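Local coordinates for protein type III effector XopAI (Xanthomonas citri, PDB 6K93) that probably acts inside plant cells as a secreted bacterial effector, using a mono-ADP-ribosyltransferase fold that appears to bind arginine-containing peptides, at residues A[173-178]-A[277-282]; A[222-227]-A[245-250]; A[259-264]-A[303-308]; A[266-271]-A[286-291]. All coordinates share one frame; numbering follows the deposited sequence.

Contact 1 of 4, residues A[173-178]-A[277-282]; sequences AWTTDD and FSERPN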
loop_
_atom_site.group_PDB
_atom_site.type_symbol
_atom_site.label_atom_id
_atom_site.label_comp_id
_atom_site.label_asym_id
_atom_site.label_seq_id
_atom_site.Cartn_x
_atom_site.Cartn_y
_atom_site.Cartn_z
ATOM N N ALA A 173 5.525 -4.108 -6.241
ATOM C CA ALA A 173 5.826 -2.719 -6.583
ATOM C C ALA A 173 5.830 -1.839 -5.343
ATOM O O ALA A 173 6.621 -0.892 -5.248
ATOM C CB ALA A 173 4.804 -2.194 -7.604
ATOM N N TRP A 174 4.942 -2.131 -4.387
ATOM C CA TRP A 174 4.923 -1.383 -3.143
ATOM C C TRP A 174 6.284 -1.430 -2.454
ATOM O O TRP A 174 6.701 -0.454 -1.830
ATOM C CB TRP A 174 3.835 -1.919 -2.219
ATOM C CG TRP A 174 4.025 -1.433 -0.829
ATOM C CD1 TRP A 174 4.666 -2.112 0.195
ATOM C CD2 TRP A 174 3.713 -0.149 -0.304
ATOM N NE1 TRP A 174 4.720 -1.333 1.317
ATOM C CE2 TRP A 174 4.146 -0.121 1.032
ATOM C CE3 TRP A 174 3.089 0.975 -0.831
ATOM C CZ2 TRP A 174 3.970 0.976 1.835
ATOM C CZ3 TRP A 174 2.910 2.069 -0.027
ATOM C CH2 TRP A 174 3.333 2.074 1.293
ATOM N N THR A 175 6.989 -2.552 -2.544
ATOM C CA THR A 175 8.266 -2.691 -1.866
ATOM C C THR A 175 9.437 -2.104 -2.649
ATOM O O THR A 175 10.588 -2.237 -2.219
ATOM C CB THR A 175 8.548 -4.164 -1.535
ATOM O OG1 THR A 175 8.808 -4.945 -2.713
ATOM C CG2 THR A 175 7.369 -4.777 -0.776
ATOM N N THR A 176 9.169 -1.427 -3.765
ATOM C CA THR A 176 10.172 -0.665 -4.494
ATOM C C THR A 176 10.005 0.817 -4.143
ATOM O O THR A 176 9.090 1.213 -3.415
ATOM C CB THR A 176 10.054 -0.884 -6.000
ATOM O OG1 THR A 176 8.929 -0.140 -6.514
ATOM C CG2 THR A 176 9.915 -2.362 -6.342
ATOM N N ASP A 177 10.855 1.665 -4.735
ATOM C CA ASP A 177 10.751 3.095 -4.530
ATOM C C ASP A 177 9.461 3.670 -5.106
ATOM O O ASP A 177 9.134 4.825 -4.808
ATOM C CB ASP A 177 11.946 3.785 -5.177
ATOM C CG ASP A 177 13.259 3.466 -4.467
ATOM O OD1 ASP A 177 13.215 3.155 -3.258
ATOM O OD2 ASP A 177 14.320 3.505 -5.124
ATOM N N ASP A 178 8.714 2.899 -5.905
ATOM C CA ASP A 178 7.418 3.360 -6.397
ATOM C C ASP A 178 6.433 3.684 -5.281
ATOM O O ASP A 178 5.426 4.344 -5.531
ATOM C CB ASP A 178 6.757 2.296 -7.297
ATOM C CG ASP A 178 7.512 2.043 -8.608
ATOM O OD1 ASP A 178 8.556 2.648 -8.832
ATOM O OD2 ASP A 178 7.019 1.202 -9.385
ATOM N N PHE A 277 6.330 -11.472 -1.310
ATOM C CA PHE A 277 6.197 -10.727 -2.555
ATOM C C PHE A 277 7.227 -9.631 -2.686
ATOM O O PHE A 277 7.399 -9.091 -3.771
ATOM C CB PHE A 277 4.781 -10.153 -2.642
ATOM C CG PHE A 277 3.757 -11.145 -2.248
ATOM C CD1 PHE A 277 3.552 -12.256 -3.050
ATOM C CD2 PHE A 277 3.058 -11.026 -1.072
ATOM C CE1 PHE A 277 2.638 -13.228 -2.684
ATOM C CE2 PHE A 277 2.132 -11.973 -0.703
ATOM C CZ PHE A 277 1.931 -13.083 -1.492
ATOM N N SER A 278 7.939 -9.330 -1.618
ATOM C CA SER A 278 8.812 -8.175 -1.562
ATOM C C SER A 278 10.078 -8.390 -2.376
ATOM O O SER A 278 10.591 -9.509 -2.524
ATOM C CB SER A 278 9.185 -7.905 -0.108
ATOM O OG SER A 278 10.013 -6.770 0.006
ATOM N N GLU A 279 10.605 -7.276 -2.875
ATOM C CA GLU A 279 11.922 -7.231 -3.486
ATOM C C GLU A 279 13.049 -7.231 -2.480
ATOM O O GLU A 279 14.207 -7.350 -2.888
ATOM C CB GLU A 279 12.050 -5.981 -4.364
ATOM C CG GLU A 279 11.181 -6.082 -5.544
ATOM C CD GLU A 279 11.707 -5.340 -6.755
ATOM O OE1 GLU A 279 12.691 -4.576 -6.635
ATOM O OE2 GLU A 279 11.092 -5.547 -7.792
ATOM N N ARG A 280 12.747 -7.085 -1.197
ATOM C CA ARG A 280 13.739 -7.210 -0.129
ATOM C C ARG A 280 13.347 -8.437 0.695
ATOM O O ARG A 280 12.656 -8.317 1.712
ATOM C CB ARG A 280 13.823 -5.926 0.690
ATOM C CG ARG A 280 14.733 -4.896 -0.013
ATOM C CD ARG A 280 14.870 -3.601 0.770
ATOM N NE ARG A 280 13.558 -3.048 1.087
ATOM C CZ ARG A 280 12.689 -2.616 0.180
ATOM N NH1 ARG A 280 13.010 -2.640 -1.106
ATOM N NH2 ARG A 280 11.512 -2.146 0.559
ATOM N N PRO A 281 13.752 -9.638 0.262
ATOM C CA PRO A 281 13.272 -10.857 0.947
ATOM C C PRO A 281 13.790 -11.011 2.371
ATOM O O PRO A 281 13.233 -11.818 3.127
ATOM C CB PRO A 281 13.772 -11.996 0.042
ATOM C CG PRO A 281 13.931 -11.363 -1.320
ATOM C CD PRO A 281 14.398 -9.948 -1.027
ATOM N N ASN A 282 14.821 -10.258 2.776
ATOM C CA ASN A 282 15.268 -10.330 4.160
ATOM C C ASN A 282 14.386 -9.525 5.108
ATOM O O ASN A 282 14.584 -9.610 6.324
ATOM C CB ASN A 282 16.710 -9.852 4.277
ATOM C CG ASN A 282 17.704 -10.953 4.015
ATOM O OD1 ASN A 282 17.432 -12.124 4.279
ATOM N ND2 ASN A 282 18.862 -10.589 3.483
#
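The carbonyl oxygen of Thr-175 is gripped by both terminal nitrogens of Arg-280. NH1 lies 2.7 Å from Thr-175 O, nearly on the line of the carbonyl bond, while NH2 sits 2.9 Å from Thr-175 O and is tilted from the carbonyl plane. The oxygen lies near the guanidinium plane, and the arginine meets it end-on through NH1 and NH2; a bend in its chain (chi3 -53°) brings the head round, and NE is paired with Glu-283. The contact joins the carboxyl-terminal end of helix 165-174, where Thr-175 is the first residue to leave helical geometry, to the loop between strands 272-273 and 285-288. Glu-279 N donates to Thr-175 OG1 at 2.9 Å, almost straight (172°), and OG1 is also bonded to Gln-172 O. CG2 of Thr-175 rests against Ser-278 OG at 3.4 Å. That serine forms an ST turn, with OG accepting from Arg-280 N at 3.0 Å. The Thr-176 side chain crosses that of Glu-279 obliquely, its CG2 3.5 Å from Glu-279 CD; OE1 of this carboxylate is salt-bridged to Arg-142 and OE2 accepts from Gln-172. Thr-176 OG1 builds a second ST turn, accepting from Asp-178 N.

Contact 2 of 4, residues A[222-227]-A[245-250]; sequences TGEDQL and RFFAAS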
loop_
_atom_site.group_PDB
_atom_site.type_symbol
_atom_site.label_atom_id
_atom_site.label_comp_id
_atom_site.label_asym_id
_atom_site.label_seq_id
_atom_site.Cartn_x
_atom_site.Cartn_y
_atom_site.Cartn_z
ATOM N N THR A 222 7.005 0.224 13.507
ATOM C CA THR A 222 7.171 1.228 12.476
ATOM C C THR A 222 7.944 2.416 13.024
ATOM O O THR A 222 7.786 2.806 14.179
ATOM C CB THR A 222 5.794 1.736 11.993
ATOM O OG1 THR A 222 4.980 0.645 11.596
ATOM C CG2 THR A 222 5.926 2.736 10.830
ATOM N N GLY A 223 8.743 3.019 12.156
ATOM C CA GLY A 223 9.349 4.304 12.442
ATOM C C GLY A 223 9.259 5.189 11.218
ATOM O O GLY A 223 9.576 4.717 10.123
ATOM N N GLU A 224 8.889 6.467 11.400
ATOM C CA GLU A 224 8.813 7.424 10.302
ATOM C C GLU A 224 9.263 8.778 10.813
ATOM O O GLU A 224 9.156 9.061 12.002
ATOM C CB GLU A 224 7.384 7.532 9.737
ATOM C CG GLU A 224 6.833 6.287 9.090
ATOM C CD GLU A 224 5.558 6.528 8.377
ATOM O OE1 GLU A 224 5.421 7.601 7.738
ATOM O OE2 GLU A 224 4.681 5.630 8.374
ATOM N N ASP A 225 9.725 9.624 9.910
ATOM C CA ASP A 225 10.130 10.973 10.325
ATOM C C ASP A 225 9.003 11.958 10.014
ATOM O O ASP A 225 9.070 12.765 9.089
ATOM C CB ASP A 225 11.418 11.413 9.656
ATOM C CG ASP A 225 12.651 10.861 10.318
ATOM O OD1 ASP A 225 12.701 10.662 11.595
ATOM O OD2 ASP A 225 13.600 10.644 9.580
ATOM N N GLN A 226 7.978 11.919 10.838
ATOM C CA GLN A 226 6.828 12.806 10.758
ATOM C C GLN A 226 6.906 13.858 11.858
ATOM O O GLN A 226 7.548 13.658 12.895
ATOM C CB GLN A 226 5.505 12.033 10.874
ATOM C CG GLN A 226 5.295 10.918 9.857
ATOM C CD GLN A 226 5.052 11.414 8.423
ATOM O OE1 GLN A 226 4.987 12.615 8.148
ATOM N NE2 GLN A 226 4.942 10.460 7.489
ATOM N N LEU A 227 6.247 14.982 11.619
ATOM C CA LEU A 227 6.246 16.092 12.552
ATOM C C LEU A 227 5.207 15.885 13.645
ATOM O O LEU A 227 4.247 15.120 13.478
ATOM C CB LEU A 227 5.961 17.373 11.793
ATOM C CG LEU A 227 7.099 17.840 10.875
ATOM C CD1 LEU A 227 6.524 18.757 9.819
ATOM C CD2 LEU A 227 8.144 18.534 11.715
ATOM N N ARG A 245 -3.707 6.081 5.073
ATOM C CA ARG A 245 -2.446 5.710 4.452
ATOM C C ARG A 245 -2.333 4.207 4.264
ATOM O O ARG A 245 -3.002 3.414 4.940
ATOM C CB ARG A 245 -1.253 6.215 5.293
ATOM C CG ARG A 245 -1.315 7.721 5.505
ATOM C CD ARG A 245 0.124 8.368 5.684
ATOM N NE ARG A 245 0.818 7.648 6.643
ATOM C CZ ARG A 245 2.114 7.296 6.723
ATOM N NH1 ARG A 245 3.108 7.647 5.876
ATOM N NH2 ARG A 245 2.446 6.556 7.732
ATOM N N PHE A 246 -1.458 3.825 3.332
ATOM C CA PHE A 246 -0.832 2.507 3.327
ATOM C C PHE A 246 0.208 2.514 4.435
ATOM O O PHE A 246 1.275 3.117 4.310
ATOM C CB PHE A 246 -0.209 2.194 1.977
ATOM C CG PHE A 246 -1.227 2.031 0.904
ATOM C CD1 PHE A 246 -1.707 3.129 0.247
ATOM C CD2 PHE A 246 -1.727 0.778 0.575
ATOM C CE1 PHE A 246 -2.679 3.004 -0.734
ATOM C CE2 PHE A 246 -2.695 0.656 -0.379
ATOM C CZ PHE A 246 -3.165 1.774 -1.037
ATOM N N PHE A 247 -0.104 1.858 5.540
ATOM C CA PHE A 247 0.726 1.911 6.735
ATOM C C PHE A 247 1.570 0.647 6.828
ATOM O O PHE A 247 1.035 -0.469 6.896
ATOM C CB PHE A 247 -0.141 2.027 7.979
ATOM C CG PHE A 247 0.638 2.149 9.263
ATOM C CD1 PHE A 247 1.486 3.236 9.482
ATOM C CD2 PHE A 247 0.499 1.193 10.250
ATOM C CE1 PHE A 247 2.183 3.343 10.685
ATOM C CE2 PHE A 247 1.200 1.308 11.437
ATOM C CZ PHE A 247 2.032 2.374 11.656
ATOM N N ALA A 248 2.876 0.812 6.753
ATOM C CA ALA A 248 3.798 -0.309 6.778
ATOM C C ALA A 248 4.448 -0.475 8.140
ATOM O O ALA A 248 4.688 0.485 8.878
ATOM C CB ALA A 248 4.891 -0.147 5.726
ATOM N N ALA A 249 4.729 -1.725 8.461
ATOM C CA ALA A 249 5.381 -2.095 9.704
ATOM C C ALA A 249 6.239 -3.323 9.473
ATOM O O ALA A 249 6.214 -3.930 8.420
ATOM C CB ALA A 249 4.339 -2.348 10.799
ATOM N N SER A 250 7.010 -3.692 10.486
ATOM C CA SER A 250 7.878 -4.860 10.449
ATOM C C SER A 250 7.515 -5.804 11.593
ATOM O O SER A 250 7.219 -5.364 12.706
ATOM C CB SER A 250 9.334 -4.419 10.532
ATOM O OG SER A 250 10.214 -5.511 10.646
HETATM O O HOH W 1 4.665 3.088 7.476
HETATM O O HOH W 2 3.952 10.326 4.502
#
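Where edge strands of the two sheets of the mono-ADP-ribosyltransferase fold approach each other, Thr-222 and Glu-224 of strand 218-224 meet Arg-245, just ahead of strand 247-250, and Phe-247 and Ala-248 within it. The N-to-C directions of 222-224 and 247-250 differ by 124°, and side chains of the first reach a ring and a backbone carbonyl of the second. Thr-222 OG1 donates to Ala-248 O at 2.7 Å, and the same hydroxyl oxygen comes within 3.4 Å of Phe-247 CZ. Further along, Glu-224 and Arg-245 reach each other from opposite directions and form a two-pronged salt bridge. NH2 of Arg-245 makes the short, nearly straight bond to Glu-224 OE2 (2.5 Å), and NH1 of Arg-245 bonds Glu-224 OE1 at 3.0 Å. The two flat groups are twisted 45° from each other. Gln-226 NE2, brought round by a bend at chi2 (-70°), adds a second donor to Glu-224 OE1 at 2.9 Å from its own segment. A water donates to both Glu-224 OE2 and Ala-248 O, linking the two bonds. Around this seam, Trp-264 of strand 262-268 meets Phe-247 edge-to-face, strand 285-288 pairs with 247-250, and helix 194-209 packs on the neighbouring Phe-246.

Contact 3 of 4, residues A[259-264]-A[303-308]; sequences GMAVEW and ETHPRL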
loop_
_atom_site.group_PDB
_atom_site.type_symbol
_atom_site.label_atom_id
_atom_site.label_comp_id
_atom_site.label_asym_id
_atom_site.label_seq_id
_atom_site.Cartn_x
_atom_site.Cartn_y
_atom_site.Cartn_z
ATOM N N GLY A 259 17.493 6.620 14.464
ATOM C CA GLY A 259 16.414 6.643 15.438
ATOM C C GLY A 259 15.358 7.589 14.935
ATOM O O GLY A 259 15.633 8.773 14.747
ATOM N N MET A 260 14.158 7.077 14.712
ATOM C CA MET A 260 13.133 7.822 14.008
ATOM C C MET A 260 12.360 8.762 14.934
ATOM O O MET A 260 12.216 8.523 16.143
ATOM C CB MET A 260 12.184 6.843 13.321
ATOM C CG MET A 260 12.896 5.867 12.391
ATOM S SD MET A 260 13.782 6.747 11.080
ATOM C CE MET A 260 12.382 7.499 10.302
ATOM N N ALA A 261 11.830 9.851 14.330
ATOM C CA ALA A 261 11.130 10.869 15.106
ATOM C C ALA A 261 9.804 10.371 15.681
ATOM O O ALA A 261 9.365 10.850 16.729
ATOM C CB ALA A 261 10.884 12.095 14.252
ATOM N N VAL A 262 9.140 9.445 15.000
ATOM C CA VAL A 262 7.887 8.853 15.432
ATOM C C VAL A 262 8.036 7.343 15.322
ATOM O O VAL A 262 8.495 6.831 14.297
ATOM C CB VAL A 262 6.700 9.319 14.581
ATOM C CG1 VAL A 262 5.406 8.711 15.103
ATOM C CG2 VAL A 262 6.591 10.834 14.616
ATOM N N GLU A 263 7.676 6.642 16.372
ATOM C CA GLU A 263 7.651 5.186 16.354
ATOM C C GLU A 263 6.249 4.711 16.672
ATOM O O GLU A 263 5.498 5.389 17.372
ATOM C CB GLU A 263 8.611 4.564 17.357
ATOM C CG GLU A 263 10.057 4.781 16.986
ATOM C CD GLU A 263 11.036 4.303 18.050
ATOM O OE1 GLU A 263 10.609 3.847 19.143
ATOM O OE2 GLU A 263 12.255 4.372 17.782
ATOM N N TRP A 264 5.910 3.522 16.176
ATOM C CA TRP A 264 4.665 2.885 16.541
ATOM C C TRP A 264 4.906 1.449 16.980
ATOM O O TRP A 264 5.755 0.754 16.425
ATOM C CB TRP A 264 3.679 2.779 15.389
ATOM C CG TRP A 264 3.051 3.951 14.749
ATOM C CD1 TRP A 264 1.727 4.233 14.784
ATOM C CD2 TRP A 264 3.645 4.899 13.842
ATOM N NE1 TRP A 264 1.446 5.319 13.987
ATOM C CE2 TRP A 264 2.606 5.749 13.402
ATOM C CE3 TRP A 264 4.941 5.122 13.369
ATOM C CZ2 TRP A 264 2.821 6.805 12.509
ATOM C CZ3 TRP A 264 5.160 6.188 12.500
ATOM C CH2 TRP A 264 4.107 7.005 12.074
ATOM N N GLU A 303 11.662 14.038 24.896
ATOM C CA GLU A 303 12.340 15.249 24.453
ATOM C C GLU A 303 13.240 14.996 23.250
ATOM O O GLU A 303 13.561 15.936 22.510
ATOM C CB GLU A 303 13.192 15.809 25.591
ATOM C CG GLU A 303 12.443 16.002 26.874
ATOM C CD GLU A 303 11.972 17.423 27.018
ATOM O OE1 GLU A 303 11.529 17.995 26.007
ATOM O OE2 GLU A 303 12.065 17.985 28.129
ATOM N N THR A 304 13.717 13.762 23.098
ATOM C CA THR A 304 14.571 13.326 22.005
ATOM C C THR A 304 13.861 12.160 21.318
ATOM O O THR A 304 12.792 11.714 21.753
ATOM C CB THR A 304 15.966 12.949 22.517
ATOM O OG1 THR A 304 15.880 11.822 23.409
ATOM C CG2 THR A 304 16.600 14.149 23.242
ATOM N N HIS A 305 14.429 11.689 20.215
ATOM C CA HIS A 305 13.737 10.673 19.427
ATOM C C HIS A 305 13.576 9.386 20.231
ATOM O O HIS A 305 14.505 8.984 20.947
ATOM C CB HIS A 305 14.502 10.390 18.136
ATOM C CG HIS A 305 14.310 11.443 17.082
ATOM N ND1 HIS A 305 14.646 11.240 15.766
ATOM C CD2 HIS A 305 13.841 12.716 17.165
ATOM C CE1 HIS A 305 14.384 12.339 15.073
ATOM N NE2 HIS A 305 13.902 13.251 15.904
ATOM N N PRO A 306 12.421 8.705 20.126
ATOM C CA PRO A 306 11.262 9.155 19.340
ATOM C C PRO A 306 10.493 10.254 20.057
ATOM O O PRO A 306 10.121 10.074 21.223
ATOM C CB PRO A 306 10.418 7.876 19.201
ATOM C CG PRO A 306 10.726 7.112 20.452
ATOM C CD PRO A 306 12.146 7.439 20.832
ATOM N N ARG A 307 10.270 11.391 19.391
ATOM C CA ARG A 307 9.510 12.456 20.040
ATOM C C ARG A 307 8.112 11.983 20.402
ATOM O O ARG A 307 7.546 12.419 21.412
ATOM C CB ARG A 307 9.429 13.684 19.138
ATOM C CG ARG A 307 10.768 14.336 18.798
ATOM C CD ARG A 307 11.583 14.689 20.037
ATOM N NE ARG A 307 10.869 15.557 20.977
ATOM C CZ ARG A 307 10.726 16.866 20.828
ATOM N NH1 ARG A 307 11.243 17.487 19.778
ATOM N NH2 ARG A 307 10.058 17.558 21.739
ATOM N N LEU A 308 7.554 11.083 19.599
ATOM C CA LEU A 308 6.242 10.510 19.822
ATOM C C LEU A 308 6.325 9.016 19.562
ATOM O O LEU A 308 6.883 8.577 18.549
ATOM C CB LEU A 308 5.188 11.128 18.923
ATOM C CG LEU A 308 5.063 12.613 19.291
ATOM C CD1 LEU A 308 4.623 13.447 18.098
ATOM C CD2 LEU A 308 4.146 12.784 20.508
#
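Val-262 and Leu-308 form a parallel beta bridge at the point where strands 262-268 and 308-315 begin to run side by side in the five-stranded mixed sheet of the ADP-ribosyltransferase fold. Glu-263 N donates to Leu-308 O at 3.0 Å, in the plane of that carbonyl, and the same oxygen also receives a CA-H contact from Val-262. One residue before Val-262, Ala-261 O takes two weak bonds, from Arg-307 N at 2.9 Å with a poor angle of 119° and from Leu-308 N at 3.4 Å. Ala-261 N turns the other way and is satisfied by Asp-225 OD1, and the backbone of Val-262 bonds that of Glu-224, so strand 262-268 has strands on two flanks. Asn-302 serves the loop side, accepting from Arg-307 NE and donating through ND2 to Pro-306 O. Pro-306, which follows a cis peptide bond, lies across the Glu-263 side chain, touching its CG and the carboxylate, with Pro-306 CG 3.5 Å from Glu-263 OE1. Val-262 and Leu-308 also share Val-231 of helix 228-234 as a packing partner. Beyond the bridge, His-305 ND1 donates to Gly-259 O at 2.8 Å in an almost linear bond (176°), with the acceptor in the imidazole plane. The bond limits the ring's rotation, and Ala-261 CA makes a CH-pi contact over its face, 3.5 Å from the centroid of the His-305 ring and 8° off its normal.

Contact 4 of 4, residues A[266-271]-A[286-291]; sequences SNSTTG and VLFPPG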
loop_
_atom_site.group_PDB
_atom_site.type_symbol
_atom_site.label_atom_id
_atom_site.label_comp_id
_atom_site.label_asym_id
_atom_site.label_seq_id
_atom_site.Cartn_x
_atom_site.Cartn_y
_atom_site.Cartn_z
ATOM N N SER A 266 2.112 -1.434 16.898
ATOM C CA SER A 266 0.732 -1.683 16.492
ATOM C C SER A 266 0.394 -3.162 16.605
ATOM O O SER A 266 1.087 -4.022 16.037
ATOM C CB SER A 266 0.467 -1.245 15.055
ATOM O OG SER A 266 0.879 0.093 14.794
ATOM N N ASN A 267 -0.694 -3.456 17.306
ATOM C CA ASN A 267 -1.153 -4.832 17.387
ATOM C C ASN A 267 -1.946 -5.161 16.145
ATOM O O ASN A 267 -2.983 -4.554 15.887
ATOM C CB ASN A 267 -1.984 -5.047 18.646
ATOM C CG ASN A 267 -1.144 -4.976 19.885
ATOM O OD1 ASN A 267 -0.215 -5.761 20.058
ATOM N ND2 ASN A 267 -1.430 -4.005 20.732
ATOM N N SER A 268 -1.443 -6.108 15.377
ATOM C CA SER A 268 -2.077 -6.531 14.143
ATOM C C SER A 268 -2.969 -7.730 14.391
ATOM O O SER A 268 -2.624 -8.625 15.171
ATOM C CB SER A 268 -1.012 -6.901 13.111
ATOM O OG SER A 268 -1.575 -7.420 11.937
ATOM N N THR A 269 -4.130 -7.719 13.751
ATOM C CA THR A 269 -4.983 -8.893 13.656
ATOM C C THR A 269 -5.091 -9.434 12.245
ATOM O O THR A 269 -5.098 -10.667 12.064
ATOM C CB THR A 269 -6.392 -8.579 14.170
ATOM O OG1 THR A 269 -6.918 -7.421 13.529
ATOM C CG2 THR A 269 -6.333 -8.357 15.625
ATOM N N THR A 270 -5.227 -8.534 11.254
ATOM C CA THR A 270 -5.321 -8.934 9.858
ATOM C C THR A 270 -4.306 -8.232 8.970
ATOM O O THR A 270 -4.389 -8.356 7.742
ATOM C CB THR A 270 -6.727 -8.679 9.307
ATOM O OG1 THR A 270 -6.962 -7.276 9.204
ATOM C CG2 THR A 270 -7.781 -9.327 10.178
ATOM N N GLY A 271 -3.371 -7.463 9.534
ATOM C CA GLY A 271 -2.308 -6.899 8.731
ATOM C C GLY A 271 -1.619 -8.017 7.974
ATOM O O GLY A 271 -1.341 -9.079 8.533
ATOM N N VAL A 286 4.743 -6.016 7.107
ATOM C CA VAL A 286 3.299 -6.154 7.255
ATOM C C VAL A 286 2.686 -4.846 6.776
ATOM O O VAL A 286 3.157 -3.775 7.158
ATOM C CB VAL A 286 2.885 -6.437 8.712
ATOM C CG1 VAL A 286 1.405 -6.364 8.917
ATOM C CG2 VAL A 286 3.433 -7.823 9.126
ATOM N N LEU A 287 1.672 -4.921 5.917
ATOM C CA LEU A 287 1.115 -3.740 5.270
ATOM C C LEU A 287 -0.372 -3.676 5.544
ATOM O O LEU A 287 -1.087 -4.667 5.351
ATOM C CB LEU A 287 1.400 -3.765 3.777
ATOM C CG LEU A 287 0.981 -2.499 3.056
ATOM C CD1 LEU A 287 1.718 -1.280 3.548
ATOM C CD2 LEU A 287 1.183 -2.668 1.568
ATOM N N PHE A 288 -0.818 -2.523 6.017
ATOM C CA PHE A 288 -2.240 -2.263 6.243
ATOM C C PHE A 288 -2.783 -1.316 5.182
ATOM O O PHE A 288 -2.116 -0.324 4.847
ATOM C CB PHE A 288 -2.489 -1.630 7.621
ATOM C CG PHE A 288 -1.969 -2.410 8.807
ATOM C CD1 PHE A 288 -0.696 -2.189 9.267
ATOM C CD2 PHE A 288 -2.802 -3.268 9.499
ATOM C CE1 PHE A 288 -0.229 -2.847 10.396
ATOM C CE2 PHE A 288 -2.331 -3.927 10.617
ATOM C CZ PHE A 288 -1.062 -3.709 11.057
ATOM N N PRO A 289 -3.981 -1.559 4.671
ATOM C CA PRO A 289 -4.531 -0.678 3.646
ATOM C C PRO A 289 -5.192 0.545 4.249
ATOM O O PRO A 289 -5.616 0.522 5.420
ATOM C CB PRO A 289 -5.576 -1.560 2.956
ATOM C CG PRO A 289 -6.038 -2.485 4.034
ATOM C CD PRO A 289 -4.815 -2.761 4.898
ATOM N N PRO A 290 -5.346 1.618 3.470
ATOM C CA PRO A 290 -6.279 2.679 3.865
ATOM C C PRO A 290 -7.601 2.063 4.278
ATOM O O PRO A 290 -8.055 1.088 3.681
ATOM C CB PRO A 290 -6.401 3.532 2.598
ATOM C CG PRO A 290 -5.067 3.308 1.879
ATOM C CD PRO A 290 -4.765 1.861 2.127
ATOM N N GLY A 291 -8.203 2.630 5.312
ATOM C CA GLY A 291 -9.418 2.112 5.876
ATOM C C GLY A 291 -9.227 1.280 7.124
ATOM O O GLY A 291 -10.208 1.026 7.839
HETATM O O HOH W 3 -3.372 -5.992 5.501
#
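Phe-288 closes on Gly-271 and Ser-268 with one side and the tip of its ring. From CB the side chain swings out with CG anti to the carbonyl carbon (chi1 -56°), which carries the ring across to the other segment. CD2 is the first ring atom to touch, 3.7 Å from Gly-271 CA. CE2 goes deeper: it lies 3.5 Å from Gly-271 CA and 3.8 Å from Ser-268 OG. At the far end, Phe-288 CZ meets Ser-268 CB at 3.8 Å, and this methylene approaches the ring at its edge, near its plane. Val-286 also closes on Gly-271, its CG1 3.6 Å from Gly-271 C. With no side chain of its own, the glycine lets the phenylalanine ring and the valine methyl close directly on its backbone. Ser-268 to Gly-271 carry the chain from strand 262-268 of the five-stranded sheet to 272-273, which pairs with 285-288 in the three-stranded sheet of the ADP-ribosyltransferase fold. The ring of Phe-288 also packs on Val-220 and Phe-247, and meets Phe-294 edge-to-face. Ser-268 OG is hydrogen-bonded to Tyr-216 O and takes a weak bond from Gly-271 N. A water donates to Leu-287 O at 2.6 Å and, weakly, to Thr-270 O.

Contacts 1 and 4 are buried, contact 2 is partly so, and contact 3 lies at the surface, its centre about 23 Å from that of the chain. Strand 262-268 serves both contacts 3 and 4, which hold opposite ends of it, and it pairs with strand 218-224 of contact 2. Contacts 2 and 4 share the three-stranded sheet, through backbone bonds between 247-250 and 285-288. Trp-174 of contact 1 packs on Phe-246 of contact 2 and Leu-287 of contact 4, bringing the end of helix 165-174 against that sheet and the residue leading into it. Chemistry varies accordingly: arginine-to-carbonyl bonds in contact 1, a salt bridge in 2, backbone pairing in 3, hydrophobic packing in 4.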